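Local coordinates for modulator protein RSBR (Bacillus subtilis, PDB 2BNL) that regulates the general stress factor sigma-B within the stressosome, stimulating RsbT kinase activity toward RsbS in vitro, and is present here as its N-terminal non-haem globin domain, at the interface of chains A and B. Coordinates in Å, arbitrary orientation; residue numbers count along the deposited sequence, not the author numbering. Chains: chain A/B, Modulator protein RSBR.

The interface of chains A and B. Residues chain A 114, 117, 121; chain B 89, 92-93.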
ATOM      1  N   TRP A 114       8.549  -6.353   9.534  1.00 32.98           N
ATOM      2  CA  TRP A 114       9.411  -6.025   8.402  1.00 33.72           C
ATOM      3  C   TRP A 114       9.594  -7.204   7.415  1.00 32.77           C
ATOM      4  O   TRP A 114       9.764  -6.993   6.179  1.00 32.49           O
ATOM      5  CB  TRP A 114      10.735  -5.463   8.943  1.00 34.26           C
ATOM      6  CG  TRP A 114      10.567  -4.177   9.666  1.00 31.01           C
ATOM      7  CD1 TRP A 114      11.059  -3.895  10.870  1.00 39.46           C
ATOM      8  CD2 TRP A 114       9.871  -2.995   9.233  1.00 35.68           C
ATOM      9  NE1 TRP A 114      10.678  -2.648  11.271  1.00 38.72           N
ATOM     10  CE2 TRP A 114       9.935  -2.073  10.283  1.00 38.90           C
ATOM     11  CE3 TRP A 114       9.145  -2.641   8.064  1.00 37.66           C
ATOM     12  CZ2 TRP A 114       9.378  -0.817  10.200  1.00 36.58           C
ATOM     13  CZ3 TRP A 114       8.606  -1.426   7.980  1.00 38.19           C
ATOM     14  CH2 TRP A 114       8.722  -0.505   9.055  1.00 38.32           C
ATOM     15  N   ASP A 117       6.360  -7.202   5.476  1.00 29.79           N
ATOM     16  CA  ASP A 117       6.316  -6.042   4.555  1.00 31.80           C
ATOM     17  C   ASP A 117       7.244  -6.356   3.320  1.00 31.30           C
ATOM     18  O   ASP A 117       6.896  -6.119   2.193  1.00 30.79           O
ATOM     19  CB  ASP A 117       6.827  -4.812   5.306  1.00 32.25           C
ATOM     20  CG  ASP A 117       6.928  -3.588   4.434  1.00 36.96           C
ATOM     21  OD1 ASP A 117       5.887  -3.019   4.173  1.00 40.15           O
ATOM     22  OD2 ASP A 117       8.033  -3.314   3.955  1.00 35.85           O
ATOM     23  N   SER A 121       4.923  -6.196   0.116  1.00 30.11           N
ATOM     24  CA  SER A 121       4.896  -4.839  -0.439  1.00 31.61           C
ATOM     25  C   SER A 121       5.073  -4.811  -1.992  1.00 30.59           C
ATOM     26  O   SER A 121       4.218  -4.337  -2.676  1.00 30.20           O
ATOM     27  CB  SER A 121       5.942  -3.867   0.235  1.00 30.86           C
ATOM     28  OG  SER A 121       5.660  -2.561  -0.184  1.00 32.31           O
TER
ATOM     29  N   ALA B  89       5.053   3.772   0.260  1.00 33.34           N
ATOM     30  CA  ALA B  89       5.481   2.745   1.214  1.00 32.89           C
ATOM     31  C   ALA B  89       6.848   3.060   1.833  1.00 32.73           C
ATOM     32  O   ALA B  89       7.053   3.039   3.028  1.00 34.38           O
ATOM     33  CB  ALA B  89       5.491   1.386   0.495  1.00 32.06           C
ATOM     34  N   TRP B  92       6.800   6.079   4.646  1.00 31.37           N
ATOM     35  CA  TRP B  92       6.367   5.914   6.045  1.00 30.13           C
ATOM     36  C   TRP B  92       7.429   5.128   6.762  1.00 31.05           C
ATOM     37  O   TRP B  92       7.664   5.323   7.998  1.00 30.37           O
ATOM     38  CB  TRP B  92       4.910   5.364   6.196  1.00 31.66           C
ATOM     39  CG  TRP B  92       4.720   3.984   5.787  1.00 31.16           C
ATOM     40  CD1 TRP B  92       4.193   3.513   4.617  1.00 34.23           C
ATOM     41  CD2 TRP B  92       5.022   2.838   6.566  1.00 32.52           C
ATOM     42  NE1 TRP B  92       4.188   2.143   4.625  1.00 32.28           N
ATOM     43  CE2 TRP B  92       4.703   1.715   5.801  1.00 33.51           C
ATOM     44  CE3 TRP B  92       5.631   2.658   7.828  1.00 38.84           C
ATOM     45  CZ2 TRP B  92       4.939   0.408   6.243  1.00 35.24           C
ATOM     46  CZ3 TRP B  92       5.857   1.362   8.287  1.00 37.59           C
ATOM     47  CH2 TRP B  92       5.495   0.236   7.458  1.00 35.26           C
ATOM     48  N   LYS B  93       8.107   4.233   6.022  1.00 32.76           N
ATOM     49  CA  LYS B  93       9.190   3.396   6.619  1.00 34.86           C
ATOM     50  C   LYS B  93      10.393   4.252   7.009  1.00 35.04           C
ATOM     51  O   LYS B  93      11.012   4.029   8.044  1.00 35.13           O
ATOM     52  CB  LYS B  93       9.641   2.273   5.675  1.00 36.39           C
ATOM     53  CG  LYS B  93       8.608   1.190   5.470  1.00 42.40           C
ATOM     54  CD  LYS B  93       9.071   0.074   4.373  1.00 46.75           C
ATOM     55  CE  LYS B  93       8.142  -0.048   3.091  1.00 45.37           C
ATOM     56  NZ  LYS B  93       8.967   0.068   1.676  1.00 44.93           N
TER
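A:Trp114 and B:Trp92 meet tip to tip across the subunit boundary, each presenting the far end of its six-membered ring. CH2 of A:Trp114 lies 3.5 Å from CZ3 of B:Trp92, and CZ3 of A:Trp114 lies 3.6 Å from CH2 of B:Trp92. The two rings are nearly parallel but offset, meeting rim to rim rather than as a full stack. The indole of B:Trp92 reaches the boundary with CG between its own backbone N and carbonyl carbon (chi1 69°). One face of that ring takes the carbonyl O of B:Ala89, 3.3 Å above the plane, and CG of B:Lys93, both offset toward the rim; this intrachain packing probably helps to fix its tilt. B:Lys93 then runs past A:Trp114 in the opposite direction, its CG 3.6 Å from CZ3 of the indole, so its methylene chain lies against both tryptophans. Toward its end, the lysine chain meets A:Asp117 tip to tip. The aspartate CG is anti to its backbone N (chi1 176°), which extends the carboxylate toward chain B, its plane 80° from that of the B:Trp92 ring. The bend at chi3 of B:Lys93 brings CE to 3.4 Å from OD2 of A:Asp117, and the bend at chi4 then carries NZ further away, 4.2 Å from that oxygen. The opposite charges may attract, but no salt bridge forms. Within this patch of a two-fold interface, helix 109-135 of chain A and helix 81-100 of chain B meet by van der Waals contact, with no polar atoms in bonding reach. The association may reflect the dimer used in the stressosome. At the patch margin, the hydroxyl OG of A:Ser121 faces the methyl CB of B:Ala89 at 4.0 Å.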